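Local coordinates for protein HIAXHD3 (Humicola insolens, PDB 3ZXK) that is a family 43 glycoside hydrolase that cleaves arabinofuranosyl residues, probably the arabinose side chains of arabinoxylan, at residues A[123-126]-A[127-130]; A[374-378]-A[379-383]; A[337-341]-A[342-346]; A[73-76]-A[77-81]. All coordinates share one frame; numbering follows the deposited sequence. Where two conformers were deposited one is given.

How the contacts relate
The four contacts are local turns at separate places in a two-domain chain. Contacts 1 and 4 lie in loops of the family 43 catalytic domain. Contacts 2 and 3 lie in the concanavalin A-like β-sandwich. Contacts 3 and 4 meet across the domain boundary: His337 NE2 is 2.8 Å from Ala78 N, a probable hydrogen bond, and the His337 and Tyr79 rings pack edge-to-face. Contacts 2 and 3 both reach the seven-stranded sheet of the sandwich, with nearest atoms about 11 Å apart. Contact 1 stands apart, its nearest atoms about 15 Å from contacts 2 and 3. The side chain of Tyr79 in contact 4 is about 14 Å from a bound xylose.

Contact 1: A[123-126]-A[127-130]; sequences EVPP and SAWN
Val124 lies against the indole of Trp129 in a loop of the family 43 β-propeller, between strands 106-113 and 132-137 of one four-stranded sheet. The valine holds CG1 anti to its backbone N (chi1 179°). This sets the methyl over one face of the indole, 3.8 Å from the centroid of the five-membered ring, a CH-pi contact. CB and CG2 continue over the benzene half, with CB 3.6 Å from Trp129 CZ2. The two side chains cross at about a right angle. Val124 O takes part through water 1, which donates to it and accepts from Trp129 NE1 at 2.9 Å. The indole is thus fixed both over its face and at its nitrogen. Trp129 also packs on Tyr30 of strand 28-32 and on Val56 and Thr57 of strand 54-58, which belong to another sheet of the propeller. A serine in place of Trp129 would probably leave Val124 without its flat partner and water 1 without its N-H donor.

Pro125 opens a type I β turn with Pro126 and Ser127 at its corners. Ala128 N closes the turn on Pro125 O at 2.9 Å. Pro125 CD also touches Ala128 CB at 3.9 Å, so the proline ring packs on the far end of the turn.

Pro126 O lies at the indole edge, 3.5 Å from Trp129 CD1. Water 2 donates to this same oxygen and, at 2.7 Å, to Trp129 O.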
loop_
_atom_site.group_PDB
_atom_site.type_symbol
_atom_site.label_atom_id
_atom_site.label_comp_id
_atom_site.label_asym_id
_atom_site.label_seq_id
_atom_site.Cartn_x
_atom_site.Cartn_y
_atom_site.Cartn_z
ATOM N N GLU A 123 20.505 -2.743 -9.220
ATOM C CA GLU A 123 19.425 -3.056 -10.155
ATOM C C GLU A 123 19.012 -4.522 -10.059
ATOM O O GLU A 123 19.871 -5.392 -10.021
ATOM C CB GLU A 123 19.906 -2.832 -11.598
ATOM C CG GLU A 123 20.353 -1.415 -11.865
ATOM C CD GLU A 123 19.187 -0.506 -12.138
ATOM O OE1 GLU A 123 18.041 -1.006 -12.130
ATOM O OE2 GLU A 123 19.418 0.700 -12.355
ATOM N N VAL A 124 17.710 -4.788 -10.027
ATOM C CA VAL A 124 17.208 -6.147 -10.136
ATOM C C VAL A 124 16.454 -6.240 -11.470
ATOM O O VAL A 124 15.503 -5.458 -11.707
ATOM C CB VAL A 124 16.240 -6.474 -8.986
ATOM C CG1 VAL A 124 15.682 -7.889 -9.114
ATOM C CG2 VAL A 124 16.899 -6.264 -7.633
ATOM N N PRO A 125 16.859 -7.168 -12.364
ATOM C CA PRO A 125 16.076 -7.262 -13.603
ATOM C C PRO A 125 14.634 -7.650 -13.293
ATOM O O PRO A 125 14.414 -8.420 -12.353
ATOM C CB PRO A 125 16.770 -8.392 -14.382
ATOM C CG PRO A 125 18.103 -8.583 -13.715
ATOM C CD PRO A 125 17.887 -8.219 -12.272
ATOM N N PRO A 126 13.651 -7.113 -14.035
ATOM C CA PRO A 126 12.229 -7.377 -13.759
ATOM C C PRO A 126 11.905 -8.878 -13.683
ATOM O O PRO A 126 11.115 -9.309 -12.838
ATOM C CB PRO A 126 11.520 -6.719 -14.953
ATOM C CG PRO A 126 12.419 -5.583 -15.312
ATOM C CD PRO A 126 13.830 -6.039 -15.034
ATOM N N SER A 127 12.547 -9.675 -14.531
ATOM C CA SER A 127 12.301 -11.117 -14.550
ATOM C C SER A 127 12.910 -11.860 -13.351
ATOM O O SER A 127 12.514 -12.984 -13.048
ATOM C CB SER A 127 12.807 -11.725 -15.869
ATOM O OG SER A 127 14.210 -11.527 -16.003
ATOM N N ALA A 128 13.863 -11.248 -12.653
ATOM C CA ALA A 128 14.530 -11.972 -11.561
ATOM C C ALA A 128 13.702 -12.091 -10.269
ATOM O O ALA A 128 13.924 -13.017 -9.503
ATOM C CB ALA A 128 15.895 -11.354 -11.244
ATOM N N TRP A 129 12.760 -11.181 -10.018
ATOM C CA TRP A 129 11.967 -11.262 -8.796
ATOM C C TRP A 129 11.208 -12.563 -8.819
ATOM O O TRP A 129 10.560 -12.901 -9.821
ATOM C CB TRP A 129 10.944 -10.137 -8.733
ATOM C CG TRP A 129 11.525 -8.763 -8.663
ATOM C CD1 TRP A 129 11.499 -7.783 -9.658
ATOM C CD2 TRP A 129 12.184 -8.143 -7.519
ATOM N NE1 TRP A 129 12.078 -6.626 -9.213
ATOM C CE2 TRP A 129 12.537 -6.783 -7.940
ATOM C CE3 TRP A 129 12.579 -8.588 -6.243
ATOM C CZ2 TRP A 129 13.184 -5.897 -7.085
ATOM C CZ3 TRP A 129 13.230 -7.682 -5.395
ATOM C CH2 TRP A 129 13.532 -6.373 -5.816
ATOM N N ASN A 130 11.296 -13.314 -7.729
ATOM C CA ASN A 130 10.607 -14.580 -7.621
ATOM C C ASN A 130 10.440 -14.882 -6.155
ATOM O O ASN A 130 11.350 -15.419 -5.547
ATOM C CB ASN A 130 11.441 -15.685 -8.277
ATOM C CG ASN A 130 10.754 -17.045 -8.268
ATOM O OD1 ASN A 130 9.651 -17.202 -7.751
ATOM N ND2 ASN A 130 11.432 -18.043 -8.830
HETATM O O HOH W 1 13.315 -4.329 -10.534
HETATM O O HOH W 2 9.683 -11.593 -11.961
#

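Contact 2: A[374-378]-A[379-383]; sequences RRIAG and PKASG
Ile376 sets CG1 beside its backbone N (chi1 -61°), which leaves CG2 anti to that nitrogen and directed at Ala381. A second torsion brings the two residues together: the peptide bond between Gly378 and Pro379 is cis. It folds the chain sharply, and the CA atoms of Gly378 and Pro379 are only 2.8 Å apart. Ile376 CG2 then meets Ala381 CB at 4.2 Å, a light apolar touch. The closer approach is to the backbone, where Ala381 CB sits 3.3 Å from Ala377 O. That carbonyl oxygen is buried with no polar partner in the model. A methyl group lies where a donor might be expected.

This bend joins the two sheets of the concanavalin A-like β-sandwich. Strand 372-375 belongs to the eight-stranded sheet and strand 380-388 to the seven-stranded one. Ala377 and Ala381 both pack on Met531 of strand 523-533. Ile376 packs on Ala463 of strand 457-464.

Gly378 fits the corner because it lacks a side chain. A CB on it would stand 2.9 Å from Pro379 CA, a clash.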
loop_
_atom_site.group_PDB
_atom_site.type_symbol
_atom_site.label_atom_id
_atom_site.label_comp_id
_atom_site.label_asym_id
_atom_site.label_seq_id
_atom_site.Cartn_x
_atom_site.Cartn_y
_atom_site.Cartn_z
ATOM N N ARG A 374 -6.803 -0.445 -6.965
ATOM C CA ARG A 374 -5.557 0.281 -7.078
ATOM C C ARG A 374 -5.651 1.624 -6.362
ATOM O O ARG A 374 -6.738 2.147 -6.143
ATOM C CB ARG A 374 -5.100 0.443 -8.524
ATOM C CG ARG A 374 -6.047 1.278 -9.376
ATOM C CD ARG A 374 -5.620 1.205 -10.830
ATOM N NE ARG A 374 -4.468 2.055 -11.106
ATOM C CZ ARG A 374 -3.565 1.805 -12.052
ATOM N NH1 ARG A 374 -3.641 0.695 -12.783
ATOM N NH2 ARG A 374 -2.572 2.651 -12.258
ATOM N N ARG A 375 -4.491 2.142 -5.988
ATOM C CA ARG A 375 -4.375 3.382 -5.195
ATOM C C ARG A 375 -4.768 4.594 -6.009
ATOM O O ARG A 375 -4.507 4.645 -7.198
ATOM C CB ARG A 375 -2.951 3.551 -4.667
ATOM C CG ARG A 375 -2.582 2.461 -3.694
ATOM C CD ARG A 375 -1.080 2.410 -3.464
ATOM N NE ARG A 375 -0.727 1.310 -2.564
ATOM C CZ ARG A 375 -0.633 0.025 -2.934
ATOM N NH1 ARG A 375 -0.811 -0.339 -4.219
ATOM N NH2 ARG A 375 -0.283 -0.894 -2.023
ATOM N N ILE A 376 -5.402 5.556 -5.348
ATOM C CA ILE A 376 -5.726 6.847 -5.955
ATOM C C ILE A 376 -4.528 7.796 -5.715
ATOM O O ILE A 376 -4.065 7.937 -4.573
ATOM C CB ILE A 376 -7.016 7.433 -5.311
ATOM C CG1 ILE A 376 -8.246 6.499 -5.531
ATOM C CG2 ILE A 376 -7.298 8.826 -5.883
ATOM C CD1 ILE A 376 -9.469 6.867 -4.705
ATOM N N ALA A 377 -4.064 8.474 -6.765
ATOM C CA ALA A 377 -3.027 9.485 -6.582
ATOM C C ALA A 377 -3.670 10.825 -6.267
ATOM O O ALA A 377 -4.695 11.179 -6.822
ATOM C CB ALA A 377 -2.122 9.592 -7.812
ATOM N N GLY A 378 -3.057 11.575 -5.357
ATOM C CA GLY A 378 -3.652 12.802 -4.878
ATOM C C GLY A 378 -3.007 14.045 -5.439
ATOM O O GLY A 378 -1.948 13.985 -6.051
ATOM N N PRO A 379 -3.625 15.196 -5.172
ATOM C CA PRO A 379 -4.808 15.301 -4.295
ATOM C C PRO A 379 -6.159 14.957 -4.940
ATOM O O PRO A 379 -7.112 14.699 -4.200
ATOM C CB PRO A 379 -4.784 16.777 -3.866
ATOM C CG PRO A 379 -4.116 17.475 -5.023
ATOM C CD PRO A 379 -3.051 16.519 -5.509
ATOM N N LYS A 380 -6.235 14.971 -6.279
ATOM C CA LYS A 380 -7.482 14.660 -7.001
ATOM C C LYS A 380 -7.174 13.890 -8.264
ATOM O O LYS A 380 -6.260 14.246 -8.994
ATOM C CB LYS A 380 -8.257 15.933 -7.384
ATOM C CG LYS A 380 -8.451 16.922 -6.258
ATOM C CD LYS A 380 -9.339 18.076 -6.724
ATOM C CE LYS A 380 -9.552 19.101 -5.620
ATOM N NZ LYS A 380 -10.368 20.274 -6.082
ATOM N N ALA A 381 -7.956 12.850 -8.527
ATOM C CA ALA A 381 -7.751 12.025 -9.718
ATOM C C ALA A 381 -9.041 11.422 -10.206
ATOM O O ALA A 381 -9.960 11.150 -9.412
ATOM C CB ALA A 381 -6.742 10.905 -9.459
ATOM N N SER A 382 -9.073 11.188 -11.511
ATOM C CA SER A 382 -10.201 10.549 -12.143
ATOM C C SER A 382 -9.763 9.150 -12.533
ATOM O O SER A 382 -8.690 8.994 -13.090
ATOM C CB SER A 382 -10.582 11.341 -13.395
ATOM O OG SER A 382 -11.742 10.808 -13.961
ATOM N N GLY A 383 -10.551 8.123 -12.186
ATOM C CA GLY A 383 -10.237 6.759 -12.636
ATOM C C GLY A 383 -11.316 6.303 -13.602
ATOM O O GLY A 383 -12.514 6.363 -13.290
#

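Contact 3: A[337-341]-A[342-346]; sequences HNPDT and SKFTL
The backbone from Asp340 to Lys343 makes a type I β turn, closed by Lys343 N bonding to Asp340 O at 3.1 Å. The turn feeds strand 344-346, an outermost strand of the seven-stranded sheet in the concanavalin A-like β-sandwich. Asp340 also forms an Asx turn. Its CG is anti to the backbone N (chi1 -179°), which carries the carboxylate forward alongside the main chain to Ser342. There OD1 accepts twice from Ser342, from N at 3.0 Å and from OG at 2.7 Å. The backbone N comes to the anti side and the hydroxyl to the syn side, both from the same face of the carboxylate plane and about 30° out of it. The other oxygen, OD2, rests 3.6 Å from Lys343 CG. The lysine chain bends back, and its NZ makes a weak bond to Ser342 OG. NZ stays 4.4 Å from Asp340 OD2, beyond salt-bridge range.

With an alanine in place of Asp340, Ser342 N and OG would probably lose their shared acceptor, and the serine hydroxyl would be freer to turn.

After the turn the Phe344 ring folds back on the chain before it and also meets Trp335. Asp340 O lies at the ring edge, near its plane, and Pro339 CB reaches Phe344 CE2 at 3.9 Å.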
loop_
_atom_site.group_PDB
_atom_site.type_symbol
_atom_site.label_atom_id
_atom_site.label_comp_id
_atom_site.label_asym_id
_atom_site.label_seq_id
_atom_site.Cartn_x
_atom_site.Cartn_y
_atom_site.Cartn_z
ATOM N N HIS A 337 -8.595 -9.165 -0.842
ATOM C CA HIS A 337 -8.365 -10.590 -0.464
ATOM C C HIS A 337 -7.787 -11.389 -1.637
ATOM O O HIS A 337 -7.723 -10.880 -2.750
ATOM C CB HIS A 337 -9.626 -11.259 0.132
ATOM C CG HIS A 337 -10.085 -10.685 1.475
ATOM N ND1 HIS A 337 -10.524 -9.421 1.635
ATOM C CD2 HIS A 337 -10.211 -11.302 2.719
ATOM C CE1 HIS A 337 -10.883 -9.226 2.921
ATOM N NE2 HIS A 337 -10.729 -10.382 3.576
ATOM N N ASN A 338 -7.317 -12.603 -1.400
ATOM C CA ASN A 338 -6.788 -13.414 -2.484
ATOM C C ASN A 338 -7.865 -13.656 -3.525
ATOM O O ASN A 338 -9.048 -13.881 -3.196
ATOM C CB ASN A 338 -6.323 -14.771 -1.998
ATOM C CG ASN A 338 -5.060 -14.705 -1.202
ATOM O OD1 ASN A 338 -4.197 -13.844 -1.412
ATOM N ND2 ASN A 338 -4.924 -15.649 -0.299
ATOM N N PRO A 339 -7.468 -13.615 -4.799
ATOM C CA PRO A 339 -8.421 -13.869 -5.860
ATOM C C PRO A 339 -8.740 -15.367 -6.016
ATOM O O PRO A 339 -7.929 -16.226 -5.607
ATOM C CB PRO A 339 -7.675 -13.337 -7.094
ATOM C CG PRO A 339 -6.252 -13.620 -6.792
ATOM C CD PRO A 339 -6.135 -13.289 -5.326
ATOM N N ASP A 340 -9.913 -15.667 -6.565
ATOM C CA ASP A 340 -10.203 -17.004 -7.097
ATOM C C ASP A 340 -9.623 -17.055 -8.520
ATOM O O ASP A 340 -10.163 -16.459 -9.462
ATOM C CB ASP A 340 -11.711 -17.269 -7.095
ATOM C CG ASP A 340 -12.082 -18.651 -7.625
ATOM O OD1 ASP A 340 -11.241 -19.306 -8.292
ATOM O OD2 ASP A 340 -13.232 -19.074 -7.380
ATOM N N THR A 341 -8.509 -17.760 -8.662
ATOM C CA THR A 341 -7.803 -17.742 -9.932
ATOM C C THR A 341 -8.531 -18.485 -11.047
ATOM O O THR A 341 -8.211 -18.294 -12.213
ATOM C CB THR A 341 -6.388 -18.340 -9.801
ATOM O OG1 THR A 341 -6.509 -19.717 -9.412
ATOM C CG2 THR A 341 -5.569 -17.561 -8.768
ATOM N N SER A 342 -9.524 -19.299 -10.703
ATOM C CA SER A 342 -10.277 -20.032 -11.710
ATOM C C SER A 342 -11.321 -19.103 -12.383
ATOM O O SER A 342 -11.961 -19.497 -13.380
ATOM C CB SER A 342 -10.982 -21.245 -11.084
ATOM O OG SER A 342 -12.144 -20.882 -10.340
ATOM N N LYS A 343 -11.460 -17.886 -11.839
ATOM C CA LYS A 343 -12.544 -16.980 -12.220
ATOM C C LYS A 343 -12.093 -15.686 -12.898
ATOM O O LYS A 343 -12.924 -14.871 -13.252
ATOM C CB LYS A 343 -13.476 -16.670 -11.039
ATOM C CG LYS A 343 -14.319 -17.861 -10.537
ATOM C CD LYS A 343 -15.403 -18.350 -11.510
ATOM C CE LYS A 343 -16.250 -19.459 -10.887
ATOM N NZ LYS A 343 -15.519 -20.749 -10.748
ATOM N N PHE A 344 -10.792 -15.508 -13.118
ATOM C CA PHE A 344 -10.312 -14.408 -13.965
ATOM C C PHE A 344 -9.251 -14.886 -14.941
ATOM O O PHE A 344 -8.536 -15.872 -14.681
ATOM C CB PHE A 344 -9.778 -13.227 -13.113
ATOM C CG PHE A 344 -8.374 -13.428 -12.584
ATOM C CD1 PHE A 344 -7.262 -13.006 -13.324
ATOM C CD2 PHE A 344 -8.162 -14.015 -11.329
ATOM C CE1 PHE A 344 -5.984 -13.173 -12.815
ATOM C CE2 PHE A 344 -6.879 -14.195 -10.830
ATOM C CZ PHE A 344 -5.786 -13.788 -11.586
ATOM N N THR A 345 -9.115 -14.172 -16.056
ATOM C CA THR A 345 -8.043 -14.477 -17.010
ATOM C C THR A 345 -7.596 -13.200 -17.682
ATOM O O THR A 345 -8.427 -12.365 -18.062
ATOM C CB THR A 345 -8.519 -15.427 -18.144
ATOM O OG1 THR A 345 -9.265 -16.525 -17.598
ATOM C CG2 THR A 345 -7.315 -15.966 -18.887
ATOM N N LEU A 346 -6.288 -13.050 -17.834
ATOM C CA LEU A 346 -5.710 -12.035 -18.708
ATOM C C LEU A 346 -5.594 -12.667 -20.093
ATOM O O LEU A 346 -4.947 -13.697 -20.238
ATOM C CB LEU A 346 -4.336 -11.631 -18.182
ATOM C CG LEU A 346 -4.412 -10.689 -16.977
ATOM C CD1 LEU A 346 -3.041 -10.615 -16.327
ATOM C CD2 LEU A 346 -4.854 -9.300 -17.426
#

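Contact 4: A[73-76]-A[77-81]; sequences SGTP and GAYVK
Pro76 and Tyr79 form the tight part of this contact, the ends of a type II' β turn. Tyr79 N bonds to Pro76 O at 3.0 Å. The same oxygen lies at the edge of the tyrosine ring, 3.3 Å from Tyr79 CD2. Tyr79 CG stands beside the backbone N (chi1 -77°), which turns the ring back over the turn and toward Thr75. Gly77 takes the first corner with a positive phi of 46°. A CB there would be tight against Pro76 C, at 3.1 Å.

The other parts are looser. Thr75 CG2 only brushes Tyr79 CE2 at 4.0 Å, and the two side chains meet at a slant. The bond from Gly77 N to Gly74 O is weak. It closes a type VIa turn built round the cis peptide between Thr75 and Pro76. On the solvent side, water 3 donates to Pro76 O at 2.9 Å and to Tyr79 O at 2.7 Å, bridging the mouth of the II' turn.

The polar ends of the side chains are held elsewhere. Tyr79 OH bonds to Phe366 O and Asn336 ND2, and Thr75 OG1 to Thr436 N.

A type II turn from Ala78 to Lys81 follows at once, with Lys81 N bonded to Ala78 O at 3.0 Å. Within it, Val80 O accepts from NE1 of Trp84, a residue of the glycan pocket. These consecutive β turns form a loop of the family 43 domain that runs from the boundary with the β-sandwich toward the substrate site.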
loop_
_atom_site.group_PDB
_atom_site.type_symbol
_atom_site.label_atom_id
_atom_site.label_comp_id
_atom_site.label_asym_id
_atom_site.label_seq_id
_atom_site.Cartn_x
_atom_site.Cartn_y
_atom_site.Cartn_z
ATOM N N SER A 73 -16.477 -16.601 3.042
ATOM C CA SER A 73 -17.827 -16.555 3.596
ATOM C C SER A 73 -18.280 -15.151 3.976
ATOM O O SER A 73 -19.052 -14.973 4.914
ATOM C CB SER A 73 -17.964 -17.511 4.779
ATOM O OG SER A 73 -17.126 -17.116 5.863
ATOM N N GLY A 74 -17.811 -14.159 3.233
ATOM C CA GLY A 74 -18.254 -12.803 3.464
ATOM C C GLY A 74 -17.564 -12.155 4.645
ATOM O O GLY A 74 -16.572 -12.667 5.170
ATOM N N THR A 75 -18.103 -11.007 5.052
ATOM C CA THR A 75 -17.548 -10.228 6.149
ATOM C C THR A 75 -17.614 -11.017 7.454
ATOM O O THR A 75 -18.541 -11.779 7.654
ATOM C CB THR A 75 -18.251 -8.868 6.278
ATOM O OG1 THR A 75 -19.667 -9.034 6.548
ATOM C CG2 THR A 75 -18.013 -8.087 4.999
ATOM N N PRO A 76 -16.639 -10.820 8.346
ATOM C CA PRO A 76 -15.544 -9.839 8.277
ATOM C C PRO A 76 -14.305 -10.284 7.519
ATOM O O PRO A 76 -13.315 -9.541 7.468
ATOM C CB PRO A 76 -15.243 -9.585 9.768
ATOM C CG PRO A 76 -15.545 -10.875 10.419
ATOM C CD PRO A 76 -16.729 -11.452 9.683
ATOM N N GLY A 77 -14.364 -11.445 6.877
ATOM C CA GLY A 77 -13.225 -11.961 6.115
ATOM C C GLY A 77 -11.937 -11.843 6.900
ATOM O O GLY A 77 -11.872 -12.293 8.045
ATOM N N ALA A 78 -10.928 -11.226 6.283
ATOM C CA ALA A 78 -9.710 -10.823 6.992
ATOM C C ALA A 78 -9.503 -9.313 6.825
ATOM O O ALA A 78 -8.375 -8.820 6.843
ATOM C CB ALA A 78 -8.489 -11.599 6.481
ATOM N N TYR A 79 -10.598 -8.579 6.645
ATOM C CA TYR A 79 -10.522 -7.125 6.553
ATOM C C TYR A 79 -9.705 -6.523 7.690
ATOM O O TYR A 79 -9.981 -6.790 8.867
ATOM C CB TYR A 79 -11.912 -6.478 6.505
ATOM C CG TYR A 79 -12.574 -6.582 5.170
ATOM C CD1 TYR A 79 -12.149 -5.780 4.093
ATOM C CD2 TYR A 79 -13.629 -7.465 4.974
ATOM C CE1 TYR A 79 -12.787 -5.862 2.850
ATOM C CE2 TYR A 79 -14.254 -7.584 3.724
ATOM C CZ TYR A 79 -13.852 -6.771 2.681
ATOM O OH TYR A 79 -14.471 -6.893 1.457
ATOM N N VAL A 80 -8.727 -5.681 7.321
ATOM C CA VAL A 80 -7.911 -4.894 8.268
ATOM C C VAL A 80 -7.009 -5.805 9.126
ATOM O O VAL A 80 -6.434 -5.371 10.119
ATOM C CB VAL A 80 -8.723 -3.848 9.103
ATOM C CG1 VAL A 80 -7.827 -2.719 9.595
ATOM C CG2 VAL A 80 -9.879 -3.288 8.317
ATOM N N LYS A 81 -6.889 -7.063 8.735
ATOM C CA LYS A 81 -5.889 -7.952 9.312
ATOM C C LYS A 81 -4.699 -7.994 8.360
ATOM O O LYS A 81 -4.248 -6.947 7.909
ATOM C CB LYS A 81 -6.492 -9.321 9.659
ATOM C CG LYS A 81 -7.604 -9.218 10.722
ATOM C CD LYS A 81 -8.140 -10.587 11.072
ATOM C CE LYS A 81 -9.181 -10.517 12.167
ATOM N NZ LYS A 81 -9.905 -11.815 12.309
HETATM O O HOH W 3 -11.689 -8.701 9.744
#